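Local structure of disease resistance protein RRS1 (Arabidopsis thaliana, 5W3X) at residues Asp15-Leu19 / Leu66-Tyr70; Arg34-Tyr40 / Lys54-Glu60. The protein binds W-box DNA as a WRKY transcription factor and acts as an immune receptor against bacterial and fungal pathogens, this chain being its WRKY DNA-binding domain. All blocks are in the same frame, centred on the assembly; numbering follows the deposited sequence.

Contact 1: residues Asp15-Leu19 / Leu66-Tyr70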
loop_
_atom_site.group_PDB
_atom_site.type_symbol
_atom_site.label_atom_id
_atom_site.label_comp_id
_atom_site.label_asym_id
_atom_site.label_seq_id
_atom_site.Cartn_x
_atom_site.Cartn_y
_atom_site.Cartn_z
ATOM N N ASP B 15 -9.023 9.342 -27.578
ATOM C CA ASP B 15 -9.302 10.684 -28.078
ATOM C C ASP B 15 -9.933 11.507 -26.966
ATOM O O ASP B 15 -10.748 12.402 -27.214
ATOM C CB ASP B 15 -10.214 10.633 -29.302
ATOM C CG ASP B 15 -9.563 11.226 -30.535
ATOM O OD1 ASP B 15 -8.313 11.298 -30.562
ATOM O OD2 ASP B 15 -10.298 11.617 -31.472
ATOM N N GLU B 16 -9.523 11.185 -25.741
ATOM C CA GLU B 16 -10.046 11.798 -24.534
ATOM C C GLU B 16 -10.044 13.318 -24.643
ATOM O O GLU B 16 -9.139 13.916 -25.230
ATOM C CB GLU B 16 -9.224 11.352 -23.318
ATOM C CG GLU B 16 -10.029 11.162 -22.038
ATOM C CD GLU B 16 -10.524 12.469 -21.441
ATOM O OE1 GLU B 16 -11.546 12.447 -20.721
ATOM O OE2 GLU B 16 -9.892 13.518 -21.687
ATOM N N GLY B 17 -11.086 13.928 -24.094
ATOM C CA GLY B 17 -11.214 15.369 -24.055
ATOM C C GLY B 17 -12.169 15.726 -22.943
ATOM O O GLY B 17 -13.200 15.082 -22.783
ATOM N N ASP B 18 -11.826 16.754 -22.179
ATOM C CA ASP B 18 -12.631 17.187 -21.043
ATOM C C ASP B 18 -12.672 18.695 -20.982
ATOM O O ASP B 18 -11.684 19.357 -21.286
ATOM C CB ASP B 18 -12.067 16.648 -19.728
ATOM C CG ASP B 18 -12.953 15.603 -19.105
ATOM O OD1 ASP B 18 -13.860 15.109 -19.805
ATOM O OD2 ASP B 18 -12.742 15.262 -17.922
ATOM N N LEU B 19 -13.816 19.242 -20.596
ATOM C CA LEU B 19 -13.937 20.683 -20.434
ATOM C C LEU B 19 -13.306 21.118 -19.111
ATOM O O LEU B 19 -13.369 22.291 -18.742
ATOM C CB LEU B 19 -15.405 21.113 -20.497
ATOM N N LEU B 66 -12.253 3.316 -24.872
ATOM C CA LEU B 66 -11.905 3.839 -23.551
ATOM C C LEU B 66 -13.149 3.935 -22.683
ATOM O O LEU B 66 -14.174 4.461 -23.120
ATOM C CB LEU B 66 -11.261 5.222 -23.647
ATOM C CG LEU B 66 -9.783 5.397 -23.294
ATOM C CD1 LEU B 66 -9.447 6.876 -23.137
ATOM C CD2 LEU B 66 -9.427 4.635 -22.038
ATOM N N ALA B 67 -13.071 3.419 -21.460
ATOM C CA ALA B 67 -14.176 3.562 -20.520
ATOM C C ALA B 67 -13.860 4.670 -19.523
ATOM O O ALA B 67 -12.788 4.695 -18.914
ATOM C CB ALA B 67 -14.444 2.252 -19.796
ATOM N N ILE B 68 -14.792 5.597 -19.360
ATOM C CA ILE B 68 -14.577 6.711 -18.453
ATOM C C ILE B 68 -15.787 6.914 -17.559
ATOM O O ILE B 68 -16.916 6.995 -18.041
ATOM C CB ILE B 68 -14.280 8.012 -19.212
ATOM C CG1 ILE B 68 -13.124 7.798 -20.193
ATOM C CG2 ILE B 68 -13.962 9.133 -18.233
ATOM C CD1 ILE B 68 -12.700 9.055 -20.926
ATOM N N THR B 69 -15.550 6.988 -16.254
ATOM C CA THR B 69 -16.619 7.257 -15.298
ATOM C C THR B 69 -16.385 8.579 -14.577
ATOM O O THR B 69 -15.318 8.804 -14.020
ATOM C CB THR B 69 -16.735 6.138 -14.258
ATOM O OG1 THR B 69 -17.004 4.899 -14.919
ATOM C CG2 THR B 69 -17.855 6.443 -13.265
ATOM N N TYR B 70 -17.380 9.459 -14.603
ATOM C CA TYR B 70 -17.308 10.716 -13.870
ATOM C C TYR B 70 -18.193 10.656 -12.633
ATOM O O TYR B 70 -19.350 10.252 -12.722
ATOM C CB TYR B 70 -17.744 11.880 -14.750
ATOM C CG TYR B 70 -16.831 12.171 -15.910
ATOM C CD1 TYR B 70 -17.002 11.536 -17.128
ATOM C CD2 TYR B 70 -15.816 13.107 -15.797
ATOM C CE1 TYR B 70 -16.174 11.812 -18.196
ATOM C CE2 TYR B 70 -14.988 13.389 -16.853
ATOM C CZ TYR B 70 -15.168 12.739 -18.050
ATOM O OH TYR B 70 -14.339 13.018 -19.103
#

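Contact 2: residues Arg34-Tyr40 / Lys54-Glu60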
loop_
_atom_site.group_PDB
_atom_site.type_symbol
_atom_site.label_atom_id
_atom_site.label_comp_id
_atom_site.label_asym_id
_atom_site.label_seq_id
_atom_site.Cartn_x
_atom_site.Cartn_y
_atom_site.Cartn_z
ATOM N N ARG B 34 -6.248 -6.389 -18.671
ATOM C CA ARG B 34 -4.919 -6.246 -19.238
ATOM C C ARG B 34 -4.467 -4.797 -19.091
ATOM O O ARG B 34 -3.277 -4.500 -19.147
ATOM C CB ARG B 34 -4.910 -6.686 -20.710
ATOM C CG ARG B 34 -4.917 -8.209 -20.872
ATOM C CD ARG B 34 -5.563 -8.706 -22.152
ATOM N NE ARG B 34 -5.098 -8.024 -23.353
ATOM C CZ ARG B 34 -5.907 -7.410 -24.211
ATOM N NH1 ARG B 34 -7.217 -7.385 -23.992
ATOM N NH2 ARG B 34 -5.408 -6.819 -25.288
ATOM N N PHE B 35 -5.423 -3.908 -18.849
ATOM C CA PHE B 35 -5.128 -2.482 -18.815
ATOM C C PHE B 35 -5.380 -1.865 -17.443
ATOM O O PHE B 35 -6.380 -2.168 -16.793
ATOM C CB PHE B 35 -5.957 -1.760 -19.872
ATOM C CG PHE B 35 -5.763 -2.302 -21.255
ATOM C CD1 PHE B 35 -4.625 -1.989 -21.975
ATOM C CD2 PHE B 35 -6.711 -3.132 -21.829
ATOM C CE1 PHE B 35 -4.432 -2.487 -23.254
ATOM C CE2 PHE B 35 -6.527 -3.638 -23.110
ATOM C CZ PHE B 35 -5.384 -3.315 -23.822
ATOM N N PRO B 36 -4.472 -0.977 -17.011
ATOM C CA PRO B 36 -4.550 -0.335 -15.698
ATOM C C PRO B 36 -5.638 0.722 -15.645
ATOM O O PRO B 36 -6.025 1.264 -16.682
ATOM C CB PRO B 36 -3.169 0.304 -15.544
ATOM C CG PRO B 36 -2.770 0.618 -16.933
ATOM C CD PRO B 36 -3.299 -0.519 -17.773
ATOM N N ARG B 37 -6.131 1.000 -14.444
ATOM C CA ARG B 37 -7.089 2.076 -14.242
ATOM C C ARG B 37 -6.411 3.321 -13.675
ATOM O O ARG B 37 -5.587 3.237 -12.756
ATOM C CB ARG B 37 -8.213 1.621 -13.316
ATOM C CG ARG B 37 -9.246 2.691 -13.011
ATOM C CD ARG B 37 -10.412 2.079 -12.252
ATOM N NE ARG B 37 -10.882 0.877 -12.930
ATOM C CZ ARG B 37 -11.648 -0.050 -12.366
ATOM N NH1 ARG B 37 -12.020 -1.111 -13.068
ATOM N NH2 ARG B 37 -12.025 0.073 -11.097
ATOM N N GLY B 38 -6.751 4.470 -14.247
ATOM C CA GLY B 38 -6.259 5.751 -13.770
ATOM C C GLY B 38 -7.336 6.511 -13.007
ATOM O O GLY B 38 -8.500 6.540 -13.419
ATOM N N TYR B 39 -6.948 7.109 -11.886
ATOM C CA TYR B 39 -7.879 7.846 -11.030
ATOM C C TYR B 39 -7.458 9.303 -10.957
ATOM O O TYR B 39 -6.294 9.594 -10.645
ATOM C CB TYR B 39 -7.907 7.271 -9.619
ATOM C CG TYR B 39 -8.280 5.800 -9.530
ATOM C CD1 TYR B 39 -7.380 4.817 -9.895
ATOM C CD2 TYR B 39 -9.513 5.405 -9.025
ATOM C CE1 TYR B 39 -7.703 3.454 -9.787
ATOM C CE2 TYR B 39 -9.852 4.049 -8.923
ATOM C CZ TYR B 39 -8.946 3.088 -9.295
ATOM O OH TYR B 39 -9.302 1.754 -9.179
ATOM N N TYR B 40 -8.418 10.192 -11.212
ATOM C CA TYR B 40 -8.219 11.635 -11.236
ATOM C C TYR B 40 -9.236 12.304 -10.322
ATOM O O TYR B 40 -10.325 11.772 -10.098
ATOM C CB TYR B 40 -8.370 12.197 -12.657
ATOM C CG TYR B 40 -7.432 11.600 -13.669
ATOM C CD1 TYR B 40 -7.733 10.390 -14.283
ATOM C CD2 TYR B 40 -6.251 12.245 -14.024
ATOM C CE1 TYR B 40 -6.887 9.829 -15.207
ATOM C CE2 TYR B 40 -5.392 11.685 -14.956
ATOM C CZ TYR B 40 -5.722 10.473 -15.543
ATOM O OH TYR B 40 -4.887 9.896 -16.468
ATOM N N LYS B 54 -12.769 11.437 -11.702
ATOM C CA LYS B 54 -12.997 10.587 -12.862
ATOM C C LYS B 54 -12.035 9.411 -12.910
ATOM O O LYS B 54 -10.914 9.483 -12.411
ATOM C CB LYS B 54 -12.935 11.403 -14.161
ATOM C CG LYS B 54 -11.562 11.807 -14.654
ATOM C CD LYS B 54 -11.678 12.377 -16.069
ATOM C CE LYS B 54 -10.352 12.891 -16.601
ATOM N NZ LYS B 54 -10.500 13.406 -17.994
ATOM N N GLN B 55 -12.524 8.317 -13.490
ATOM C CA GLN B 55 -11.779 7.081 -13.647
ATOM C C GLN B 55 -11.688 6.730 -15.115
ATOM O O GLN B 55 -12.679 6.811 -15.841
ATOM C CB GLN B 55 -12.466 5.940 -12.902
ATOM C CG GLN B 55 -13.608 6.396 -12.027
ATOM C CD GLN B 55 -13.104 6.898 -10.713
ATOM O OE1 GLN B 55 -12.198 6.303 -10.135
ATOM N NE2 GLN B 55 -13.654 8.007 -10.239
ATOM N N VAL B 56 -10.499 6.328 -15.539
ATOM C CA VAL B 56 -10.225 6.069 -16.941
ATOM C C VAL B 56 -9.586 4.701 -17.107
ATOM O O VAL B 56 -8.577 4.407 -16.467
ATOM C CB VAL B 56 -9.290 7.124 -17.537
ATOM C CG1 VAL B 56 -8.962 6.776 -18.977
ATOM C CG2 VAL B 56 -9.899 8.528 -17.424
ATOM N N GLN B 57 -10.175 3.860 -17.953
ATOM C CA GLN B 57 -9.622 2.531 -18.180
ATOM C C GLN B 57 -9.888 2.040 -19.595
ATOM O O GLN B 57 -11.040 1.961 -20.020
ATOM C CB GLN B 57 -10.188 1.535 -17.169
ATOM C CG GLN B 57 -9.603 0.136 -17.310
ATOM C CD GLN B 57 -9.936 -0.757 -16.138
ATOM O OE1 GLN B 57 -10.757 -0.406 -15.287
ATOM N NE2 GLN B 57 -9.296 -1.921 -16.083
ATOM N N ARG B 58 -8.816 1.713 -20.312
ATOM C CA ARG B 58 -8.905 1.134 -21.651
ATOM C C ARG B 58 -9.644 -0.200 -21.577
ATOM O O ARG B 58 -9.369 -1.018 -20.699
ATOM C CB ARG B 58 -7.504 0.971 -22.249
ATOM C CG ARG B 58 -7.442 0.284 -23.611
ATOM C CD ARG B 58 -6.707 1.144 -24.650
ATOM N NE ARG B 58 -5.582 1.893 -24.090
ATOM C CZ ARG B 58 -5.040 2.965 -24.667
ATOM N NH1 ARG B 58 -5.541 3.428 -25.806
ATOM N NH2 ARG B 58 -4.013 3.591 -24.101
ATOM N N SER B 59 -10.606 -0.405 -22.472
ATOM C CA SER B 59 -11.497 -1.557 -22.372
ATOM C C SER B 59 -10.791 -2.882 -22.614
ATOM O O SER B 59 -10.023 -3.027 -23.564
ATOM C CB SER B 59 -12.658 -1.430 -23.355
ATOM O OG SER B 59 -13.451 -2.606 -23.332
ATOM N N GLU B 60 -11.071 -3.845 -21.745
ATOM C CA GLU B 60 -10.500 -5.182 -21.858
ATOM C C GLU B 60 -10.949 -5.852 -23.153
ATOM O O GLU B 60 -10.123 -6.263 -23.968
ATOM C CB GLU B 60 -10.895 -6.036 -20.648
ATOM C CG GLU B 60 -10.521 -7.502 -20.760
ATOM C CD GLU B 60 -9.040 -7.757 -20.546
ATOM O OE1 GLU B 60 -8.280 -6.776 -20.393
ATOM O OE2 GLU B 60 -8.634 -8.939 -20.535
HETATM O O HOH W 1 -5.806 1.818 -19.314
#

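Contact 1: residues Asp15-Leu19 / Leu66-Tyr70
Leu66, Ile68 and Tyr70 meet Glu16 and Asp18, so every second residue of a β-strand faces a loop that runs beside it without pairing its backbone. At the start of the strand the backbones are separated by 8.2 Å between the CA atoms of Glu16 and Leu66, too far for main-chain bonds, and the contact is made by side chains alone. Leu66 gives only a loose touch, its CD1 lying 4.5 Å from Glu16 CG.

Ile68 makes the firmer apolar contact. With CG1 anti to the carbonyl carbon (chi1 -53°) and the chain then extended, its CD1 reaches the methylene part of Glu16, 3.6 Å from CG. The Glu16 chain bends at chi2 (-70°), which lays its aliphatic portion against isoleucine while the carboxylate continues toward Tyr70. A glutamate suits this place because it offers carbon to Ile68 and charge to Lys54, with which OE1 forms a salt bridge.

Tyr70 ends the series, reaching across the gap with a long flat side chain where the CA atoms of Asp18 and Tyr70 are 10.7 Å apart. Asp18 comes from the opposite direction and brings its carboxylate to the hydroxyl end of the ring, so closely that its exact placement is doubtful. Its OD2 forms a salt bridge with Lys54, so two acidic side chains gather round one lysine and probably stabilise its positive charge.

The loop precedes strand 22-28 and passes over the face that carries Leu66, Ile68 and Tyr70, above one of the two outermost strands, 66-71, of the WRKY domain's four-stranded antiparallel sheet. Within the sheet that strand is bonded to strand 53-58, through Ala67 with Gln57 and Thr69 with Gln55, while Leu66 also packs on Val56 and Arg58.

Contact 2: residues Arg34-Tyr40 / Lys54-Glu60
The Phe35 ring is covered on one face by Arg58, whose CG sits over the ring centre, 3.8 Å from the centroid, in a CH-pi contact; Arg34 CB lies above the opposite face. The guanidinium of Arg34 has Phe35 CE2 over one face and Glu60 O at its edge, where NH1 makes a weak bond. Glu60 OE1 accepts the nearly straight bond from Arg34 N, 2.7 Å, though the glutamate is poorly ordered. Gln57 CG is anti to the backbone N (chi1 -177°), the extended chain carrying the amide across to Arg37. Gln57 OE1 lies in the guanidinium plane of Arg37 and accepts from both NE (2.7 Å) and NH1 (2.6 Å), while Gln57 NE2 bonds weakly to Phe35 O: an amide suits because it accepts and donates at once.

Residues 37-40 and 54-58 belong to the central, antiparallel strands of the four-stranded WRKY sheet. Gly38 with Val56 and Tyr40 with Lys54 are hydrogen-bonded pairs, the bond from Gly38 N to Val56 O almost straight (178°). With no side chain, Gly38 avoids crowding against Tyr40 CE1, which instead meets Val56 CG2 at 4.0 Å. Where the strands separate, a water accepts from Arg58 N and donates to Pro36 O (2.7 Å).

The two contacts lie in one small WRKY domain, their centres about 10 Å apart, and they join at neighbouring strands of the same antiparallel sheet. Contact 2 pairs the central strands 37-42 and 53-58; contact 1 adds the N-terminal loop to edge strand 66-71. Probable backbone hydrogen bonds couple them, with Gln55 N 2.9 Å from Thr69 O and Ala67 N 2.9 Å from Gln57 O. Along the chain, contact 2 is nested within the loop closed by contact 1, so the segment before the first strand is brought back onto the last. Lys54 ties both together, and the zinc ion joins Cys42, ending strand 37-42, and Cys50 to His74 and His76 after strand 66-71.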